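Local coordinates for protein octopine dehydrogenase (Pecten maximus, PDB 3C7A) that catalyses the NADH-dependent reductive condensation of L-arginine with pyruvate to D-octopine, and the reverse oxidation, at residues 45-56 with 153-161; 77-88 with 102-113. All coordinates share one frame; numbering follows the deposited sequence.

Contact 1: 45-56 with 153-161; sequences ALGADELTVIVN and FGRKVEVLG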
loop_
_atom_site.group_PDB
_atom_site.type_symbol
_atom_site.label_atom_id
_atom_site.label_comp_id
_atom_site.label_asym_id
_atom_site.label_seq_id
_atom_site.Cartn_x
_atom_site.Cartn_y
_atom_site.Cartn_z
ATOM N N ALA A 45 -16.910 -11.416 22.116
ATOM C CA ALA A 45 -18.049 -10.947 21.322
ATOM C C ALA A 45 -18.626 -12.017 20.388
ATOM O O ALA A 45 -19.838 -12.055 20.162
ATOM C CB ALA A 45 -17.669 -9.697 20.534
ATOM N N LEU A 46 -17.759 -12.877 19.851
ATOM C CA LEU A 46 -18.184 -13.939 18.931
ATOM C C LEU A 46 -18.845 -15.121 19.652
ATOM O O LEU A 46 -19.877 -15.627 19.204
ATOM C CB LEU A 46 -17.007 -14.417 18.063
ATOM C CG LEU A 46 -17.253 -15.512 17.011
ATOM C CD1 LEU A 46 -18.173 -15.035 15.892
ATOM C CD2 LEU A 46 -15.936 -16.021 16.436
ATOM N N GLY A 47 -18.241 -15.558 20.757
ATOM C CA GLY A 47 -18.759 -16.679 21.543
ATOM C C GLY A 47 -18.710 -18.004 20.803
ATOM O O GLY A 47 -17.660 -18.399 20.289
ATOM N N ALA A 48 -19.855 -18.683 20.743
ATOM C CA ALA A 48 -19.968 -19.980 20.072
ATOM C C ALA A 48 -20.519 -19.882 18.643
ATOM O O ALA A 48 -20.702 -20.904 17.974
ATOM C CB ALA A 48 -20.818 -20.937 20.911
ATOM N N ASP A 49 -20.773 -18.657 18.182
ATOM C CA ASP A 49 -21.378 -18.415 16.865
ATOM C C ASP A 49 -20.358 -18.403 15.715
ATOM O O ASP A 49 -19.149 -18.488 15.945
ATOM C CB ASP A 49 -22.182 -17.105 16.879
ATOM C CG ASP A 49 -23.335 -17.124 17.881
ATOM O OD1 ASP A 49 -23.870 -18.215 18.181
ATOM O OD2 ASP A 49 -23.714 -16.034 18.365
ATOM N N GLU A 50 -20.864 -18.301 14.484
ATOM C CA GLU A 50 -20.037 -18.252 13.271
ATOM C C GLU A 50 -19.884 -16.821 12.737
ATOM O O GLU A 50 -20.784 -15.993 12.897
ATOM C CB GLU A 50 -20.637 -19.141 12.173
ATOM C CG GLU A 50 -20.628 -20.641 12.471
ATOM C CD GLU A 50 -21.181 -21.476 11.321
ATOM O OE1 GLU A 50 -22.355 -21.279 10.937
ATOM O OE2 GLU A 50 -20.440 -22.340 10.804
ATOM N N LEU A 51 -18.745 -16.545 12.100
ATOM C CA LEU A 51 -18.483 -15.247 11.464
ATOM C C LEU A 51 -19.153 -15.171 10.085
ATOM O O LEU A 51 -19.075 -16.122 9.304
ATOM C CB LEU A 51 -16.970 -15.012 11.344
ATOM C CG LEU A 51 -16.432 -13.668 10.833
ATOM C CD1 LEU A 51 -16.587 -12.563 11.873
ATOM C CD2 LEU A 51 -14.971 -13.803 10.422
ATOM N N THR A 52 -19.795 -14.038 9.792
ATOM C CA THR A 52 -20.595 -13.880 8.567
ATOM C C THR A 52 -20.071 -12.784 7.624
ATOM O O THR A 52 -19.836 -11.648 8.045
ATOM C CB THR A 52 -22.092 -13.603 8.898
ATOM O OG1 THR A 52 -22.552 -14.534 9.888
ATOM C CG2 THR A 52 -22.967 -13.727 7.654
ATOM N N VAL A 53 -19.896 -13.144 6.351
ATOM C CA VAL A 53 -19.515 -12.199 5.293
ATOM C C VAL A 53 -20.650 -12.075 4.264
ATOM O O VAL A 53 -21.076 -13.073 3.678
ATOM C CB VAL A 53 -18.197 -12.624 4.578
ATOM C CG1 VAL A 53 -17.802 -11.611 3.504
ATOM C CG2 VAL A 53 -17.055 -12.801 5.579
ATOM N N ILE A 54 -21.130 -10.848 4.054
ATOM C CA ILE A 54 -22.213 -10.574 3.098
ATOM C C ILE A 54 -21.657 -9.954 1.811
ATOM O O ILE A 54 -21.020 -8.898 1.848
ATOM C CB ILE A 54 -23.302 -9.647 3.707
ATOM C CG1 ILE A 54 -23.794 -10.200 5.048
ATOM C CG2 ILE A 54 -24.475 -9.472 2.735
ATOM C CD1 ILE A 54 -24.465 -9.171 5.938
ATOM N N VAL A 55 -21.910 -10.617 0.683
ATOM C CA VAL A 55 -21.348 -10.214 -0.612
ATOM C C VAL A 55 -22.419 -9.694 -1.580
ATOM O O VAL A 55 -23.355 -10.417 -1.932
ATOM C CB VAL A 55 -20.547 -11.376 -1.276
ATOM C CG1 VAL A 55 -19.972 -10.949 -2.622
ATOM C CG2 VAL A 55 -19.429 -11.862 -0.358
ATOM N N ASN A 56 -22.270 -8.438 -2.001
ATOM C CA ASN A 56 -23.140 -7.837 -3.012
ATOM C C ASN A 56 -22.717 -8.245 -4.422
ATOM O O ASN A 56 -21.556 -8.072 -4.803
ATOM C CB ASN A 56 -23.151 -6.310 -2.883
ATOM C CG ASN A 56 -23.941 -5.827 -1.678
ATOM O OD1 ASN A 56 -25.147 -6.058 -1.577
ATOM N ND2 ASN A 56 -23.266 -5.139 -0.764
ATOM N N PHE A 153 -18.754 -5.385 15.288
ATOM C CA PHE A 153 -17.395 -5.810 15.663
ATOM C C PHE A 153 -17.293 -7.287 16.054
ATOM O O PHE A 153 -17.945 -7.744 16.997
ATOM C CB PHE A 153 -16.813 -4.916 16.773
ATOM C CG PHE A 153 -15.448 -5.352 17.259
ATOM C CD1 PHE A 153 -15.313 -6.080 18.441
ATOM C CD2 PHE A 153 -14.300 -5.039 16.533
ATOM C CE1 PHE A 153 -14.058 -6.490 18.893
ATOM C CE2 PHE A 153 -13.037 -5.443 16.978
ATOM C CZ PHE A 153 -12.918 -6.170 18.161
ATOM N N GLY A 154 -16.468 -8.017 15.306
ATOM C CA GLY A 154 -16.176 -9.423 15.582
ATOM C C GLY A 154 -17.222 -10.418 15.106
ATOM O O GLY A 154 -17.086 -11.619 15.350
ATOM N N ARG A 155 -18.254 -9.928 14.419
ATOM C CA ARG A 155 -19.406 -10.762 14.056
ATOM C C ARG A 155 -19.865 -10.659 12.592
ATOM O O ARG A 155 -20.259 -11.668 12.001
ATOM C CB ARG A 155 -20.588 -10.484 15.000
ATOM C CG ARG A 155 -20.351 -10.899 16.457
ATOM C CD ARG A 155 -21.530 -10.546 17.366
ATOM N NE ARG A 155 -22.731 -11.324 17.055
ATOM C CZ ARG A 155 -23.011 -12.524 17.558
ATOM N NH1 ARG A 155 -22.182 -13.115 18.411
ATOM N NH2 ARG A 155 -24.131 -13.140 17.204
ATOM N N LYS A 156 -19.819 -9.456 12.013
ATOM C CA LYS A 156 -20.383 -9.224 10.674
ATOM C C LYS A 156 -19.641 -8.154 9.860
ATOM O O LYS A 156 -19.301 -7.093 10.386
ATOM C CB LYS A 156 -21.867 -8.852 10.789
ATOM C CG LYS A 156 -22.691 -9.100 9.529
ATOM C CD LYS A 156 -24.104 -8.523 9.651
ATOM C CE LYS A 156 -24.981 -9.320 10.618
ATOM N NZ LYS A 156 -25.398 -10.641 10.060
ATOM N N VAL A 157 -19.418 -8.443 8.575
ATOM C CA VAL A 157 -18.755 -7.515 7.643
ATOM C C VAL A 157 -19.399 -7.555 6.237
ATOM O O VAL A 157 -19.875 -8.604 5.797
ATOM C CB VAL A 157 -17.209 -7.764 7.586
ATOM C CG1 VAL A 157 -16.877 -9.125 6.966
ATOM C CG2 VAL A 157 -16.482 -6.629 6.860
ATOM N N GLU A 158 -19.410 -6.409 5.549
ATOM C CA GLU A 158 -20.064 -6.275 4.238
ATOM C C GLU A 158 -19.102 -5.865 3.114
ATOM O O GLU A 158 -18.321 -4.923 3.265
ATOM C CB GLU A 158 -21.233 -5.275 4.324
ATOM C CG GLU A 158 -22.105 -5.196 3.064
ATOM C CD GLU A 158 -23.188 -4.122 3.130
ATOM O OE1 GLU A 158 -23.137 -3.248 4.024
ATOM O OE2 GLU A 158 -24.097 -4.152 2.271
ATOM N N VAL A 159 -19.177 -6.576 1.988
ATOM C CA VAL A 159 -18.396 -6.252 0.789
ATOM C C VAL A 159 -19.255 -5.460 -0.207
ATOM O O VAL A 159 -20.296 -5.944 -0.663
ATOM C CB VAL A 159 -17.819 -7.533 0.111
ATOM C CG1 VAL A 159 -17.142 -7.200 -1.217
ATOM C CG2 VAL A 159 -16.840 -8.250 1.040
ATOM N N LEU A 160 -18.811 -4.247 -0.532
ATOM C CA LEU A 160 -19.538 -3.364 -1.449
ATOM C C LEU A 160 -19.187 -3.600 -2.923
ATOM O O LEU A 160 -20.009 -3.337 -3.805
ATOM C CB LEU A 160 -19.315 -1.886 -1.086
ATOM C CG LEU A 160 -19.938 -1.237 0.166
ATOM C CD1 LEU A 160 -21.429 -1.556 0.328
ATOM C CD2 LEU A 160 -19.166 -1.571 1.443
ATOM N N GLY A 161 -17.974 -4.091 -3.181
ATOM C CA GLY A 161 -17.510 -4.380 -4.543
ATOM C C GLY A 161 -16.168 -5.100 -4.597
ATOM O O GLY A 161 -15.394 -5.046 -3.641
HETATM O O HOH W 1 -22.305 -13.787 12.506
#
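Arg155 brings its guanidinium end-on to Asp49, NH1 and NH2 both settling on OD2. Arg155 NH2 lies 3.1 Å from Asp49 OD2, on the anti side of the carboxylate, whose plane stands 78° from the guanidinium. Arg155 NH1 also donates to Ala45 O (3.1 Å), tying in the end of helix 38-46. The bend at chi3 (67°) folds the guanidinium back to these acceptors. A leucine in place of Arg155 would probably leave Asp49 OD2 without its charged mate and Ala45 O without this donor. Beyond it, strands 51-56 and 156-161 form a parallel ladder in the sheet, after a classic beta bulge in which Arg155 and Lys156 both face Glu152. Its bonds run from Thr52 N to Arg155 O up to Val159 N to Ile54 O, and Asn56 N adds a weak one to Val159 O. A water donates to Glu50 O and Arg155 O and accepts from Thr52 OG1. Asn56 ND2 serves Val159 O too, at 3.1 Å from above the carbonyl plane, and Glu158 OE2 at 3.3 Å, while Asn56 OD1 is taken by Gln62. Val53 CG2 lies beside Val157 CG1. The polar groups thus join the strands lengthwise, between a charged tie and an amide tie.

Contact 2: 77-88 with 102-113; sequences EIAISGADVVIL and MAPYVQDSALIV. With EDO (1,2-ethanediol), chain D.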
loop_
_atom_site.group_PDB
_atom_site.type_symbol
_atom_site.label_atom_id
_atom_site.label_comp_id
_atom_site.label_asym_id
_atom_site.label_seq_id
_atom_site.Cartn_x
_atom_site.Cartn_y
_atom_site.Cartn_z
ATOM N N GLU A 77 4.113 -17.114 19.536
ATOM C CA GLU A 77 4.615 -18.498 19.564
ATOM C C GLU A 77 3.564 -19.508 19.086
ATOM O O GLU A 77 3.901 -20.502 18.438
ATOM C CB GLU A 77 5.137 -18.871 20.961
ATOM C CG GLU A 77 5.940 -20.178 21.003
ATOM C CD GLU A 77 6.529 -20.495 22.373
ATOM O OE1 GLU A 77 6.027 -19.974 23.395
ATOM O OE2 GLU A 77 7.498 -21.283 22.429
ATOM N N ILE A 78 2.299 -19.243 19.404
ATOM C CA ILE A 78 1.184 -20.086 18.964
ATOM C C ILE A 78 0.815 -19.826 17.494
ATOM O O ILE A 78 0.575 -20.766 16.730
ATOM C CB ILE A 78 -0.061 -19.906 19.882
ATOM C CG1 ILE A 78 0.265 -20.339 21.319
ATOM C CG2 ILE A 78 -1.271 -20.686 19.342
ATOM C CD1 ILE A 78 -0.741 -19.880 22.363
ATOM N N ALA A 79 0.789 -18.551 17.105
ATOM C CA ALA A 79 0.299 -18.137 15.784
ATOM C C ALA A 79 1.261 -18.385 14.614
ATOM O O ALA A 79 0.821 -18.757 13.521
ATOM C CB ALA A 79 -0.127 -16.669 15.816
ATOM N N ILE A 80 2.558 -18.177 14.842
ATOM C CA ILE A 80 3.566 -18.213 13.769
ATOM C C ILE A 80 4.224 -19.588 13.556
ATOM O O ILE A 80 4.587 -19.931 12.425
ATOM C CB ILE A 80 4.661 -17.109 13.972
ATOM C CG1 ILE A 80 4.041 -15.699 13.985
ATOM C CG2 ILE A 80 5.784 -17.214 12.921
ATOM C CD1 ILE A 80 3.515 -15.191 12.633
ATOM N N SER A 81 4.376 -20.366 14.629
ATOM C CA SER A 81 5.080 -21.658 14.561
ATOM C C SER A 81 4.418 -22.673 13.625
ATOM O O SER A 81 3.270 -23.074 13.840
ATOM C CB SER A 81 5.262 -22.263 15.961
ATOM O OG SER A 81 6.137 -21.476 16.750
ATOM N N GLY A 82 5.151 -23.071 12.585
ATOM C CA GLY A 82 4.682 -24.072 11.620
ATOM C C GLY A 82 3.869 -23.551 10.442
ATOM O O GLY A 82 3.373 -24.339 9.632
ATOM N N ALA A 83 3.738 -22.229 10.336
ATOM C CA ALA A 83 2.923 -21.604 9.286
ATOM C C ALA A 83 3.589 -21.631 7.905
ATOM O O ALA A 83 4.795 -21.408 7.782
ATOM C CB ALA A 83 2.560 -20.174 9.677
ATOM N N ASP A 84 2.783 -21.898 6.875
ATOM C CA ASP A 84 3.247 -21.937 5.482
ATOM C C ASP A 84 3.151 -20.571 4.780
ATOM O O ASP A 84 3.939 -20.278 3.875
ATOM C CB ASP A 84 2.462 -22.988 4.679
ATOM C CG ASP A 84 2.641 -24.408 5.214
ATOM O OD1 ASP A 84 3.796 -24.877 5.321
ATOM O OD2 ASP A 84 1.618 -25.065 5.511
ATOM N N VAL A 85 2.172 -19.759 5.187
ATOM C CA VAL A 85 1.939 -18.421 4.617
ATOM C C VAL A 85 1.634 -17.404 5.734
ATOM O O VAL A 85 0.882 -17.711 6.662
ATOM C CB VAL A 85 0.757 -18.414 3.591
ATOM C CG1 VAL A 85 0.707 -17.101 2.815
ATOM C CG2 VAL A 85 0.841 -19.588 2.616
ATOM N N VAL A 86 2.222 -16.206 5.636
ATOM C CA VAL A 86 1.973 -15.103 6.587
ATOM C C VAL A 86 1.585 -13.815 5.836
ATOM O O VAL A 86 2.371 -13.299 5.034
ATOM C CB VAL A 86 3.206 -14.831 7.506
ATOM C CG1 VAL A 86 2.886 -13.757 8.548
ATOM C CG2 VAL A 86 3.677 -16.109 8.201
ATOM N N ILE A 87 0.381 -13.301 6.106
ATOM C CA ILE A 87 -0.189 -12.165 5.356
ATOM C C ILE A 87 -0.514 -10.949 6.245
ATOM O O ILE A 87 -1.264 -11.067 7.215
ATOM C CB ILE A 87 -1.469 -12.581 4.563
ATOM C CG1 ILE A 87 -1.198 -13.810 3.682
ATOM C CG2 ILE A 87 -1.997 -11.411 3.717
ATOM C CD1 ILE A 87 -2.455 -14.532 3.197
ATOM N N LEU A 88 0.037 -9.788 5.884
ATOM C CA LEU A 88 -0.165 -8.537 6.634
ATOM C C LEU A 88 -1.172 -7.596 5.955
ATOM O O LEU A 88 -0.942 -7.138 4.830
ATOM C CB LEU A 88 1.173 -7.803 6.837
ATOM C CG LEU A 88 2.243 -8.332 7.804
ATOM C CD1 LEU A 88 2.949 -9.577 7.269
ATOM C CD2 LEU A 88 3.264 -7.241 8.095
ATOM N N MET A 102 7.643 -11.770 14.982
ATOM C CA MET A 102 7.697 -13.050 14.258
ATOM C C MET A 102 9.110 -13.628 14.095
ATOM O O MET A 102 9.266 -14.819 13.810
ATOM C CB MET A 102 7.018 -12.925 12.882
ATOM C CG MET A 102 7.832 -12.164 11.827
ATOM S SD MET A 102 7.162 -12.252 10.148
ATOM C CE MET A 102 5.762 -11.137 10.273
ATOM N N ALA A 103 10.125 -12.785 14.283
ATOM C CA ALA A 103 11.527 -13.136 13.994
ATOM C C ALA A 103 12.043 -14.481 14.553
ATOM O O ALA A 103 12.651 -15.249 13.805
ATOM C CB ALA A 103 12.468 -11.982 14.379
ATOM N N PRO A 104 11.815 -14.770 15.857
ATOM C CA PRO A 104 12.376 -16.013 16.405
ATOM C C PRO A 104 11.597 -17.301 16.091
ATOM O O PRO A 104 12.049 -18.386 16.472
ATOM C CB PRO A 104 12.380 -15.763 17.927
ATOM C CG PRO A 104 11.833 -14.369 18.135
ATOM C CD PRO A 104 11.089 -14.015 16.894
ATOM N N TYR A 105 10.461 -17.195 15.402
ATOM C CA TYR A 105 9.570 -18.349 15.205
ATOM C C TYR A 105 9.295 -18.758 13.744
ATOM O O TYR A 105 8.757 -19.840 13.498
ATOM C CB TYR A 105 8.244 -18.137 15.960
ATOM C CG TYR A 105 8.413 -17.792 17.430
ATOM C CD1 TYR A 105 8.782 -18.769 18.358
ATOM C CD2 TYR A 105 8.204 -16.491 17.891
ATOM C CE1 TYR A 105 8.941 -18.456 19.709
ATOM C CE2 TYR A 105 8.359 -16.167 19.239
ATOM C CZ TYR A 105 8.729 -17.156 20.142
ATOM O OH TYR A 105 8.886 -16.848 21.476
ATOM N N VAL A 106 9.670 -17.908 12.789
ATOM C CA VAL A 106 9.380 -18.147 11.363
ATOM C C VAL A 106 10.336 -19.173 10.715
ATOM O O VAL A 106 11.553 -19.114 10.922
ATOM C CB VAL A 106 9.328 -16.800 10.560
ATOM C CG1 VAL A 106 10.680 -16.080 10.577
ATOM C CG2 VAL A 106 8.835 -17.014 9.130
ATOM N N GLN A 107 9.776 -20.108 9.939
ATOM C CA GLN A 107 10.567 -21.177 9.300
ATOM C C GLN A 107 11.166 -20.782 7.937
ATOM O O GLN A 107 10.684 -19.851 7.284
ATOM C CB GLN A 107 9.772 -22.496 9.206
ATOM C CG GLN A 107 8.597 -22.512 8.215
ATOM C CD GLN A 107 7.967 -23.897 8.053
ATOM O OE1 GLN A 107 8.657 -24.917 8.085
ATOM N NE2 GLN A 107 6.651 -23.932 7.867
ATOM N N ASP A 108 12.210 -21.505 7.523
ATOM C CA ASP A 108 12.940 -21.232 6.274
ATOM C C ASP A 108 12.069 -21.202 5.006
ATOM O O ASP A 108 12.309 -20.392 4.107
ATOM C CB ASP A 108 14.089 -22.238 6.084
ATOM C CG ASP A 108 15.353 -21.869 6.870
ATOM O OD1 ASP A 108 15.345 -20.881 7.637
ATOM O OD2 ASP A 108 16.369 -22.583 6.713
ATOM N N SER A 109 11.063 -22.076 4.943
ATOM C CA SER A 109 10.243 -22.231 3.732
ATOM C C SER A 109 8.965 -21.373 3.687
ATOM O O SER A 109 8.055 -21.654 2.901
ATOM C CB SER A 109 9.902 -23.713 3.508
ATOM O OG SER A 109 8.964 -24.183 4.466
ATOM N N ALA A 110 8.907 -20.322 4.503
ATOM C CA ALA A 110 7.713 -19.469 4.592
ATOM C C ALA A 110 7.588 -18.444 3.455
ATOM O O ALA A 110 8.594 -17.980 2.910
ATOM C CB ALA A 110 7.665 -18.769 5.947
ATOM N N LEU A 111 6.343 -18.106 3.113
ATOM C CA LEU A 111 6.027 -17.056 2.137
ATOM C C LEU A 111 5.365 -15.857 2.833
ATOM O O LEU A 111 4.283 -15.987 3.411
ATOM C CB LEU A 111 5.115 -17.610 1.028
ATOM C CG LEU A 111 4.524 -16.673 -0.037
ATOM C CD1 LEU A 111 5.583 -16.185 -1.029
ATOM C CD2 LEU A 111 3.380 -17.352 -0.778
ATOM N N ILE A 112 6.023 -14.698 2.765
ATOM C CA ILE A 112 5.563 -13.471 3.438
ATOM C C ILE A 112 4.926 -12.488 2.437
ATOM O O ILE A 112 5.557 -12.116 1.444
ATOM C CB ILE A 112 6.725 -12.791 4.224
ATOM C CG1 ILE A 112 7.392 -13.801 5.172
ATOM C CG2 ILE A 112 6.228 -11.553 4.988
ATOM C CD1 ILE A 112 8.704 -13.335 5.792
ATOM N N VAL A 113 3.685 -12.072 2.717
ATOM C CA VAL A 113 2.858 -11.291 1.774
ATOM C C VAL A 113 2.367 -9.944 2.345
ATOM O O VAL A 113 1.902 -9.879 3.487
ATOM C CB VAL A 113 1.609 -12.111 1.300
ATOM C CG1 VAL A 113 0.870 -11.395 0.167
ATOM C CG2 VAL A 113 2.000 -13.525 0.864
HETATM C C1 EDO D . 13.561 -22.677 11.150
HETATM O O1 EDO D . 13.943 -23.024 12.486
HETATM C C2 EDO D . 14.415 -23.449 10.152
HETATM O O2 EDO D . 13.565 -24.178 9.261
HETATM O O HOH W 2 6.599 -20.159 9.951
HETATM O O HOH W 3 8.060 -22.633 12.482
HETATM O O HOH W 4 5.501 -22.121 2.048
HETATM O O HOH W 5 6.195 -24.550 3.924
HETATM O O HOH W 6 5.237 -26.885 6.937
#
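Met102, at the end of crossover helix 95-102 in a beta-alpha-beta unit of the Rossmann-type nucleotide-binding fold, packs against Val86 of strand 85-88 and against Ile80 of the preceding helix 76-80; strand 111-114 runs parallel to 85-88. The tight part is apolar. Ile80 sets CD1 against Met102 CB and CG2 against the CB atoms of Tyr105 and Val106, while Met102 CE reaches Val86 CG1 at 4.3 Å and also Leu88 CD1. With CG between the backbone N and the carbonyl carbon (chi1 75°) and a bend at chi3, Met102 carries its methyl to this pair. On the other face of the sheet Ile87 CG1 meets Val113 CB at 4.1 Å. Val113 N to Val86 O, 2.9 Å, is one of the backbone bonds between the strands. Towards solvent the contact is looser and partly wet. Waters bridge Gly82 N to Tyr105 O, and Asp84 O to Ser109 O, while another joins Ile80 O, Ala83 O and Gln107 N. Gln107 NE2 also reaches Ala83 O directly, at 3.1 Å and from well above the carbonyl plane. Outermost, the Tyr105 ring is sandwiched between Pro104 CB over one face and, over the other, Glu77 CA, 4.2 Å from the ring centroid.

Overall arrangement
Contacts 1 and 2 belong to the same mixed sheet but do not touch: their centres are 26 Å apart and their nearest atoms about 14 Å. In sequence, 77-88 and 102-113 are nested within the loop that contact 1 closes. The bound NAD relates them. In contact 1 the Phe153 side chain lies about 6 Å from the cofactor and about 4 Å from that of Glu38, a residue of the NADH site, and the side chain of Val159 is about 5 Å from that of Cys148, which binds NAD(+). Contact 2 stands farther back, with the Leu88 side chain about 10 Å from NAD and from the side chain of Gln118, which binds pyruvate.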